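Local coordinates for capsid protein (Penaeus vannamei nodavirus, PDB 5YL0), which builds the nodavirus coat, this jelly-roll fragment probably being the domain that protrudes from the particle shell, at residues G55-S60 and V99-A104. Numbering follows the deposited sequence.
Sequences GIYILS and VVLTTA
CD2 of L101 lies over one face of the Y57 ring, 4.0 Å from its centroid and nearer the rim at CE2, a CH-pi contact in which the two side chains cross at about a right angle. Tyrosine suits this buried place: its ring gives L101 an apolar face, while its OH is satisfied by a hydrogen bond with T110 OG1. On the same side of the sheet, CD1 of L59 meets CG1 of V99 at 3.7 Å, branched aliphatic chains filling the buried side. T102 turns OG1 to within 3.5 Å of CB and 3.6 Å of CG2 of I58; just past the strand end, a small, partly polar beta-branched residue suits an exposed position beside partly exposed I58. The backbones pair as E (58-63) and H (95-101), neighbours in the CHEF sheet of a viral jelly roll. S60 and V100 form a hydrogen-bonded pair, with S60 N to V100 O and V100 N to S60 O both 2.9 Å; L59 and L101 are the adjacent non-hydrogen-bonded pair. T102 N hydrogen-bonds I58 O (2.9 Å), in the carbonyl plane, the last direct rung before the chains diverge. Beyond it, water 1 bridges I56 O, I58 N and T103 N, while water 2 lies 2.7 Å from T103 OG1 and donates to I56 O. Although CB of Y57 points away from 99-104, chi1 of -176° sets CG anti to the backbone N, and the ring comes back to L101 CD2; the F50 ring meets it with planes about 50° apart.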
ATOM      1  N   GLY B  55      12.918   9.831 -16.706  1.00 13.18           N
ATOM      2  CA  GLY B  55      11.512   9.840 -16.600  1.00 11.76           C
ATOM      3  C   GLY B  55      10.960   9.324 -15.280  1.00 11.29           C
ATOM      4  O   GLY B  55      11.741   8.810 -14.481  1.00 13.07           O
ATOM      5  N   ILE B  56       9.682   9.436 -15.127  1.00 11.20           N
ATOM      6  CA  ILE B  56       9.018   9.167 -13.870  1.00 11.33           C
ATOM      7  C   ILE B  56       8.143   7.955 -14.021  1.00 10.44           C
ATOM      8  O   ILE B  56       7.335   7.860 -14.928  1.00 10.31           O
ATOM      9  CB  ILE B  56       8.178  10.375 -13.408  1.00 13.00           C
ATOM     10  CG1 ILE B  56       9.087  11.634 -13.347  1.00 14.85           C
ATOM     11  CG2 ILE B  56       7.520  10.130 -12.070  1.00 12.88           C
ATOM     12  CD1 ILE B  56       8.358  12.869 -13.072  1.00 17.09           C
ATOM     13  N   TYR B  57       8.247   7.013 -13.062  1.00 10.13           N
ATOM     14  CA  TYR B  57       7.369   5.872 -12.978  1.00  8.92           C
ATOM     15  C   TYR B  57       6.029   6.358 -12.471  1.00  8.71           C
ATOM     16  O   TYR B  57       5.918   6.838 -11.294  1.00  9.72           O
ATOM     17  CB  TYR B  57       7.977   4.806 -12.011  1.00  8.96           C
ATOM     18  CG  TYR B  57       7.136   3.529 -11.947  1.00  8.68           C
ATOM     19  CD1 TYR B  57       5.989   3.450 -11.145  1.00  9.19           C
ATOM     20  CD2 TYR B  57       7.435   2.434 -12.760  1.00  8.91           C
ATOM     21  CE1 TYR B  57       5.228   2.335 -11.082  1.00  9.10           C
ATOM     22  CE2 TYR B  57       6.669   1.296 -12.698  1.00  9.33           C
ATOM     23  CZ  TYR B  57       5.524   1.257 -11.887  1.00  9.36           C
ATOM     24  OH  TYR B  57       4.706   0.118 -11.822  1.00  9.81           O
ATOM     25  N   ILE B  58       4.974   6.221 -13.221  1.00  9.14           N
ATOM     26  CA  ILE B  58       3.597   6.578 -12.821  1.00  9.15           C
ATOM     27  C   ILE B  58       2.676   5.503 -13.330  1.00  9.13           C
ATOM     28  O   ILE B  58       2.557   5.277 -14.572  1.00 11.39           O
ATOM     29  CB  ILE B  58       3.128   7.957 -13.388  1.00 10.23           C
ATOM     30  CG1 ILE B  58       4.153   9.050 -13.053  1.00 10.70           C
ATOM     31  CG2 ILE B  58       1.735   8.263 -12.865  1.00 10.64           C
ATOM     32  CD1 ILE B  58       3.761  10.388 -13.678  1.00 11.71           C
ATOM     33  N   LEU B  59       2.066   4.736 -12.453  1.00  9.59           N
ATOM     34  CA  LEU B  59       1.136   3.676 -12.767  1.00  9.23           C
ATOM     35  C   LEU B  59      -0.234   4.072 -12.270  1.00  8.72           C
ATOM     36  O   LEU B  59      -0.396   4.664 -11.159  1.00 10.22           O
ATOM     37  CB  LEU B  59       1.590   2.362 -12.099  1.00  9.52           C
ATOM     38  CG  LEU B  59       0.643   1.185 -12.251  1.00 11.04           C
ATOM     39  CD1 LEU B  59       1.332  -0.146 -12.404  1.00 12.64           C
ATOM     40  CD2 LEU B  59      -0.376   1.070 -11.107  1.00 11.99           C
ATOM     41  N   SER B  60      -1.262   3.753 -13.012  1.00  9.16           N
ATOM     42  CA  SER B  60      -2.645   3.822 -12.612  1.00 10.27           C
ATOM     43  C   SER B  60      -3.310   2.511 -12.950  1.00  9.78           C
ATOM     44  O   SER B  60      -3.104   2.000 -14.111  1.00 12.59           O
ATOM     45  CB  SER B  60      -3.355   5.017 -13.256  1.00 11.35           C
ATOM     46  OG  SER B  60      -4.641   5.190 -12.747  1.00 13.33           O
ATOM     47  N   VAL B  99      -4.345  -1.381 -16.785  1.00 10.18           N
ATOM     48  CA  VAL B  99      -3.105  -0.828 -16.125  1.00 10.66           C
ATOM     49  C   VAL B  99      -2.439   0.089 -17.118  1.00 10.30           C
ATOM     50  O   VAL B  99      -2.240  -0.297 -18.316  1.00 11.64           O
ATOM     51  CB  VAL B  99      -2.176  -2.010 -15.806  1.00 10.87           C
ATOM     52  CG1 VAL B  99      -0.907  -1.398 -15.133  1.00 11.91           C
ATOM     53  CG2 VAL B  99      -2.836  -2.987 -14.851  1.00 11.61           C
ATOM     54  N   VAL B 100      -2.105   1.296 -16.709  1.00 10.29           N
ATOM     55  CA  VAL B 100      -1.489   2.305 -17.590  1.00 11.28           C
ATOM     56  C   VAL B 100      -0.225   2.827 -16.925  1.00  9.56           C
ATOM     57  O   VAL B 100      -0.260   3.209 -15.705  1.00 11.16           O
ATOM     58  CB  VAL B 100      -2.422   3.503 -17.769  1.00 15.38           C
ATOM     59  CG1 VAL B 100      -1.747   4.586 -18.607  1.00 15.60           C
ATOM     60  CG2 VAL B 100      -3.825   3.261 -18.284  1.00 18.29           C
ATOM     61  N   LEU B 101       0.843   2.831 -17.697  1.00  9.71           N
ATOM     62  CA  LEU B 101       2.103   3.465 -17.255  1.00 11.40           C
ATOM     63  C   LEU B 101       2.261   4.720 -18.042  1.00 10.66           C
ATOM     64  O   LEU B 101       2.211   4.665 -19.331  1.00 12.57           O
ATOM     65  CB  LEU B 101       3.291   2.557 -17.658  1.00 14.31           C
ATOM     66  CG  LEU B 101       3.941   1.687 -16.606  1.00 19.33           C
ATOM     67  CD1 LEU B 101       5.122   0.983 -17.327  1.00 16.95           C
ATOM     68  CD2 LEU B 101       4.482   2.557 -15.461  1.00 17.43           C
ATOM     69  N   THR B 102       2.458   5.858 -17.438  1.00 10.23           N
ATOM     70  CA  THR B 102       2.598   7.081 -18.163  1.00 10.86           C
ATOM     71  C   THR B 102       3.800   7.123 -19.059  1.00 10.73           C
ATOM     72  O   THR B 102       3.657   7.642 -20.228  1.00 12.81           O
ATOM     73  CB  THR B 102       2.586   8.233 -17.183  1.00 11.20           C
ATOM     74  OG1 THR B 102       1.405   8.161 -16.411  1.00 12.70           O
ATOM     75  CG2 THR B 102       2.680   9.623 -17.892  1.00 12.90           C
ATOM     76  N   THR B 103       4.869   6.603 -18.680  1.00 10.53           N
ATOM     77  CA  THR B 103       6.088   6.454 -19.468  1.00 11.98           C
ATOM     78  C   THR B 103       6.460   4.983 -19.423  1.00 10.99           C
ATOM     79  O   THR B 103       6.888   4.452 -18.362  1.00 11.07           O
ATOM     80  CB  THR B 103       7.203   7.353 -18.881  1.00 11.70           C
ATOM     81  OG1 THR B 103       6.791   8.730 -18.926  1.00 13.76           O
ATOM     82  CG2 THR B 103       8.516   7.235 -19.615  1.00 13.92           C
ATOM     83  N   ALA B 104       6.349   4.303 -20.564  1.00 11.90           N
ATOM     84  CA  ALA B 104       6.480   2.841 -20.578  1.00 11.68           C
ATOM     85  C   ALA B 104       7.860   2.320 -20.521  1.00 11.86           C
ATOM     86  O   ALA B 104       8.049   1.136 -20.224  1.00 13.43           O
ATOM     87  CB  ALA B 104       5.742   2.217 -21.777  1.00 13.15           C
TER
HETATM   88  O   HOH W   1       5.848   5.778 -16.083  1.00 11.24           O
HETATM   89  O   HOH W   2       5.674   9.350 -16.575  1.00 14.24           O